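Local atomic coordinates of phosphoribosylaminoimidazole-succinocarboxamide synthase (Pyrococcus horikoshii, PDB entry 4O83), a protein that catalyses the ATP-dependent joining of L-aspartate to a carboxylated aminoimidazole ribotide, giving the succinocarboxamide (SAICAR) in de novo purine biosynthesis. Residues P87-V92 with K175-K180; K155-L160 with I169-F174. All blocks are in the same frame, centred on the assembly; numbering follows the deposited sequence.

How the interactions relate
After several N-terminal strands and helix 45-62, the chain reaches strand 84-93, which supplies 87-92 of interaction 1. It then passes through strand 111-121 and on to helix 143-165, whose residues 155-160 form one half of interaction 2. A short connection turns the chain back into strand 169-180. Its first half, 169-174, packs on the helix and closes the small loop of interaction 2; its second half, 175-180, pairs with 87-92 and closes the long loop of interaction 1, which encloses the smaller one. The two contacts meet where Val92 O approaches Phe174 N and Val92 packs on Asn157, tying the antiparallel sheet to its covering helix.

Interaction 1: P87-V92 with K175-K180; sequences PLEVVV and KLEFGK. With CD (cadmium ion), chain E; AMP (adenosine monophosphate), chain L.
Glu177 OE2 takes a 2.8 Å salt-bridge hydrogen bond from Lys175 NZ and a second salt bridge from Lys122, while Glu89 OE1 lies close by. Glu89, Lys175 and Glu177 form a salt-bridge network over an antiparallel pair of strands at the nucleotide site. Lys175, bent at chi2 (-91°) and chi3, carries its chain across Glu89 at a slant, and its CE comes 3.1 Å from Glu89 OE1; the ion pair from that oxygen to Lys175 NZ is long. Glu89 and Glu177 run side by side with their carboxylate planes turned 71° apart, and the lysine charge probably eases the closeness of their oxygens. The other oxygen, Glu89 OE2, binds a cadmium ion at 2.3 Å, a site shared with Asp128; these Glu89 positions belong to one of two modelled conformers. Glu177 OE1 accepts a hydrogen bond of 2.6 Å from the ribose hydroxyl O2' of AMP, so one carboxylate joins the ion network to the ligand.

Beneath these charges, Val90 and Leu176 make a hydrogen-bonded pair: Val90 N reaches Leu176 O at 2.8 Å, and Leu176 N returns a bond to Val90 O. The next pair, Val91 with Lys175, is non-hydrogen-bonded. Val90 and Leu176 send their side chains to the face covered by helix 143-165, where they touch Ile149 and Val156. Beyond Leu176 a water bridges the strands, lying 2.7 Å from Leu88 O and accepting a hydrogen bond from Phe178 N. On the helix side, Val90 CG2 meets the edge of the Phe178 ring, 4.1 Å from CD2.

Interaction 2: K155-L160 with I169-F174; sequences KVNEIL and IILVDF. With CD (cadmium ion), chain C.
Val156, Asn157 and Leu160 of the helix pack against Phe174 and Leu171 of the strand in a buried helix-on-sheet contact, with the two segments running nearly antiparallel (157°) and their axes 9.8 Å apart. The apolar contacts gather round two side chains. Val156 CG1 comes to the edge of the Phe174 ring, 3.7 Å from CE1, and Leu160 CD1 approaches the same carbon obliquely at 3.9 Å. Three residues earlier on the strand, Leu171 CD2 touches Leu160 CB at 3.8 Å. With chi1 at 72°, the Phe174 ring stands between its own backbone N and carbonyl carbon and turns an edge to Val156 and Asn157.

The polar group here is the Asn157 amide, nearly coplanar with the Phe174 ring (12°). Its OD1 meets the ring edge 3.1 Å from CE2 and touches Leu171 CD2, but its hydrogen bond comes from Asn94 ND2. On the helix surface turned away from the strand, Glu158 OE2 binds a cadmium ion at 2.3 Å, joined by Asp162 and by Glu158 and Asp162 of the second subunit.

Helix 143-165 packs on the sheet and beside helix 45-62, which touches Val156 and Leu160; Phe174 lies against Val92 of strand 84-93 and Leu171 against Phe199 of strand 197-201.

Interaction 1: P87-V92 with K175-K180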
# COMPACT_ATOMS: atom_id res chain seq x y z
N PRO A 87 8.96 -21.70 15.18
CA PRO A 87 9.98 -22.36 14.35
C PRO A 87 9.71 -22.16 12.85
O PRO A 87 9.65 -23.14 12.07
CB PRO A 87 9.83 -23.84 14.73
CG PRO A 87 8.40 -23.98 15.12
CD PRO A 87 8.01 -22.67 15.76
N LEU A 88 9.55 -20.90 12.46
CA LEU A 88 9.15 -20.54 11.12
C LEU A 88 10.01 -19.46 10.49
O LEU A 88 10.53 -18.56 11.18
CB LEU A 88 7.70 -20.03 11.12
CG LEU A 88 6.54 -20.91 11.60
CD1 LEU A 88 5.24 -20.11 11.62
CD2 LEU A 88 6.39 -22.16 10.75
N GLU A 89 10.17 -19.57 9.18
CA GLU A 89 10.55 -18.44 8.35
C GLU A 89 9.37 -18.16 7.44
O GLU A 89 8.95 -19.02 6.68
CB GLU A 89 11.83 -18.73 7.56
CG GLU A 89 13.00 -19.15 8.44
CD GLU A 89 14.34 -19.04 7.75
OE1 GLU A 89 14.83 -17.91 7.58
OE2 GLU A 89 14.93 -20.07 7.40
N VAL A 90 8.80 -16.95 7.56
CA VAL A 90 7.60 -16.55 6.85
C VAL A 90 8.01 -15.64 5.70
O VAL A 90 8.63 -14.60 5.91
CB VAL A 90 6.60 -15.83 7.79
CG1 VAL A 90 5.35 -15.44 7.04
CG2 VAL A 90 6.26 -16.70 9.01
N VAL A 91 7.67 -16.05 4.48
CA VAL A 91 8.10 -15.31 3.30
C VAL A 91 6.90 -14.68 2.62
O VAL A 91 5.88 -15.35 2.41
CB VAL A 91 8.93 -16.19 2.33
CG1 VAL A 91 9.31 -15.42 1.07
CG2 VAL A 91 10.19 -16.71 3.00
N VAL A 92 7.01 -13.38 2.35
CA VAL A 92 6.01 -12.66 1.62
C VAL A 92 6.61 -12.23 0.28
O VAL A 92 7.75 -11.74 0.23
CB VAL A 92 5.45 -11.42 2.36
CG1 VAL A 92 4.30 -10.83 1.58
CG2 VAL A 92 4.98 -11.78 3.77
N LYS A 175 11.75 -12.17 4.18
CA LYS A 175 11.55 -13.21 5.16
C LYS A 175 11.37 -12.56 6.52
O LYS A 175 12.13 -11.65 6.87
CB LYS A 175 12.74 -14.17 5.17
CG LYS A 175 12.64 -15.37 6.13
CD LYS A 175 13.22 -15.10 7.53
CE LYS A 175 14.73 -14.80 7.49
NZ LYS A 175 15.22 -14.35 8.83
N LEU A 176 10.39 -13.05 7.28
CA LEU A 176 10.10 -12.57 8.63
C LEU A 176 10.11 -13.74 9.60
O LEU A 176 9.85 -14.89 9.20
CB LEU A 176 8.71 -11.92 8.69
CG LEU A 176 8.45 -10.67 7.86
CD1 LEU A 176 7.03 -10.17 8.08
CD2 LEU A 176 9.49 -9.59 8.22
N GLU A 177 10.42 -13.43 10.86
CA GLU A 177 10.30 -14.38 11.95
C GLU A 177 9.52 -13.74 13.09
O GLU A 177 9.54 -12.50 13.27
CB GLU A 177 11.68 -14.85 12.44
CG GLU A 177 12.57 -15.32 11.30
CD GLU A 177 13.85 -16.03 11.73
OE1 GLU A 177 14.00 -16.37 12.92
OE2 GLU A 177 14.70 -16.26 10.84
N PHE A 178 8.84 -14.60 13.85
CA PHE A 178 7.94 -14.20 14.92
C PHE A 178 8.19 -15.04 16.17
O PHE A 178 8.69 -16.17 16.09
CB PHE A 178 6.47 -14.38 14.49
CG PHE A 178 6.05 -13.49 13.34
CD1 PHE A 178 5.52 -12.23 13.59
CD2 PHE A 178 6.19 -13.92 12.03
CE1 PHE A 178 5.12 -11.41 12.54
CE2 PHE A 178 5.79 -13.10 10.97
CZ PHE A 178 5.27 -11.84 11.23
N GLY A 179 7.84 -14.46 17.30
CA GLY A 179 7.77 -15.18 18.57
C GLY A 179 6.70 -14.67 19.51
O GLY A 179 5.97 -13.70 19.21
N LYS A 180 6.60 -15.31 20.68
CA LYS A 180 5.61 -14.96 21.68
C LYS A 180 6.29 -14.24 22.83
O LYS A 180 7.31 -14.71 23.34
CB LYS A 180 4.93 -16.23 22.21
CG LYS A 180 3.73 -16.72 21.42
CD LYS A 180 3.40 -18.17 21.75
CE LYS A 180 4.26 -19.13 20.94
NZ LYS A 180 4.56 -20.41 21.65
CD CD E . 17.16 -20.75 7.58
P AMP L . 21.05 -16.06 13.13
O1P AMP L . 20.55 -17.43 12.69
O2P AMP L . 21.29 -15.08 12.01
O3P AMP L . 22.18 -16.12 14.13
O5' AMP L . 19.79 -15.40 13.90
C5' AMP L . 19.74 -15.18 15.31
C4' AMP L . 18.80 -16.18 15.99
O4' AMP L . 18.04 -15.57 17.03
C3' AMP L . 17.80 -16.80 15.03
O3' AMP L . 17.66 -18.16 15.41
C2' AMP L . 16.51 -16.06 15.32
O2' AMP L . 15.38 -16.89 15.05
C1' AMP L . 16.63 -15.78 16.81
N9 AMP L . 15.91 -14.57 17.24
C8 AMP L . 15.72 -13.46 16.52
N7 AMP L . 15.04 -12.53 17.23
C5 AMP L . 14.80 -13.05 18.45
C6 AMP L . 14.13 -12.61 19.70
N6 AMP L . 13.56 -11.40 19.80
N1 AMP L . 14.09 -13.47 20.74
C2 AMP L . 14.64 -14.69 20.67
N3 AMP L . 15.27 -15.15 19.58
C4 AMP L . 15.37 -14.40 18.45
O HOH W 1 9.31 -17.43 13.32

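Interaction 2: K155-L160 with I169-F174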
# COMPACT_ATOMS: atom_id res chain seq x y z
N LYS A 155 0.39 -7.08 6.58
CA LYS A 155 0.45 -5.68 7.01
C LYS A 155 1.86 -5.10 6.87
O LYS A 155 2.06 -4.02 6.28
CB LYS A 155 0.02 -5.57 8.47
CG LYS A 155 -1.34 -4.97 8.67
CD LYS A 155 -1.66 -4.88 10.16
N VAL A 156 2.83 -5.83 7.43
CA VAL A 156 4.24 -5.48 7.35
C VAL A 156 4.63 -5.30 5.88
O VAL A 156 5.18 -4.27 5.52
CB VAL A 156 5.12 -6.53 8.07
CG1 VAL A 156 6.58 -6.37 7.69
CG2 VAL A 156 4.95 -6.42 9.58
N ASN A 157 4.30 -6.29 5.05
CA ASN A 157 4.54 -6.20 3.60
C ASN A 157 4.05 -4.89 3.00
O ASN A 157 4.81 -4.22 2.28
CB ASN A 157 3.86 -7.36 2.85
CG ASN A 157 4.20 -7.37 1.37
OD1 ASN A 157 5.38 -7.45 0.99
ND2 ASN A 157 3.17 -7.31 0.50
N GLU A 158 2.80 -4.52 3.29
CA GLU A 158 2.20 -3.37 2.65
C GLU A 158 2.94 -2.09 3.04
O GLU A 158 3.24 -1.27 2.18
CB GLU A 158 0.70 -3.26 2.91
CG GLU A 158 -0.06 -2.52 1.80
CD GLU A 158 0.01 -3.22 0.44
OE1 GLU A 158 0.12 -4.46 0.39
OE2 GLU A 158 -0.03 -2.52 -0.60
N ILE A 159 3.27 -1.97 4.33
CA ILE A 159 4.05 -0.81 4.85
C ILE A 159 5.46 -0.72 4.25
O ILE A 159 5.88 0.33 3.75
CB ILE A 159 4.11 -0.81 6.39
CG1 ILE A 159 2.69 -0.72 6.99
CG2 ILE A 159 4.98 0.34 6.91
CD1 ILE A 159 2.61 -1.23 8.42
N LEU A 160 6.18 -1.83 4.29
CA LEU A 160 7.53 -1.86 3.70
C LEU A 160 7.52 -1.60 2.19
O LEU A 160 8.28 -0.78 1.70
CB LEU A 160 8.28 -3.16 4.06
CG LEU A 160 8.56 -3.42 5.56
CD1 LEU A 160 9.39 -4.67 5.77
CD2 LEU A 160 9.24 -2.28 6.30
N ILE A 169 12.47 1.78 -4.94
CA ILE A 169 12.88 0.41 -4.61
C ILE A 169 11.68 -0.56 -4.59
O ILE A 169 10.70 -0.32 -3.90
CB ILE A 169 13.62 0.36 -3.25
CG1 ILE A 169 14.88 1.23 -3.28
CG2 ILE A 169 14.01 -1.08 -2.88
CD1 ILE A 169 15.32 1.73 -1.91
N ILE A 170 11.76 -1.65 -5.37
CA ILE A 170 10.74 -2.68 -5.39
C ILE A 170 11.01 -3.68 -4.28
O ILE A 170 12.10 -4.30 -4.23
CB ILE A 170 10.76 -3.46 -6.72
CG1 ILE A 170 10.57 -2.53 -7.90
CG2 ILE A 170 9.70 -4.58 -6.74
CD1 ILE A 170 11.14 -3.11 -9.19
N LEU A 171 10.04 -3.87 -3.39
CA LEU A 171 10.14 -4.97 -2.43
C LEU A 171 9.70 -6.25 -3.14
O LEU A 171 8.49 -6.51 -3.31
CB LEU A 171 9.29 -4.70 -1.19
CG LEU A 171 9.33 -5.78 -0.10
CD1 LEU A 171 10.73 -5.93 0.47
CD2 LEU A 171 8.35 -5.40 1.00
N VAL A 172 10.66 -7.04 -3.58
CA VAL A 172 10.35 -8.22 -4.41
C VAL A 172 9.79 -9.32 -3.52
O VAL A 172 8.71 -9.86 -3.79
CB VAL A 172 11.58 -8.72 -5.21
CG1 VAL A 172 11.35 -10.12 -5.81
CG2 VAL A 172 11.93 -7.70 -6.30
N ASP A 173 10.53 -9.64 -2.46
CA ASP A 173 10.07 -10.58 -1.44
C ASP A 173 10.92 -10.32 -0.18
O ASP A 173 11.89 -9.52 -0.23
CB ASP A 173 10.16 -12.05 -1.92
CG ASP A 173 11.55 -12.44 -2.41
OD1 ASP A 173 12.52 -12.28 -1.65
OD2 ASP A 173 11.68 -12.92 -3.56
N PHE A 174 10.56 -10.97 0.92
CA PHE A 174 11.28 -10.84 2.19
C PHE A 174 10.89 -11.94 3.19
O PHE A 174 9.83 -12.59 3.04
CB PHE A 174 11.20 -9.40 2.77
CG PHE A 174 9.85 -9.01 3.32
CD1 PHE A 174 9.68 -8.79 4.69
CD2 PHE A 174 8.75 -8.86 2.48
CE1 PHE A 174 8.43 -8.43 5.21
CE2 PHE A 174 7.50 -8.53 3.01
CZ PHE A 174 7.33 -8.31 4.37
CD CD C . 0.05 -0.21 -0.67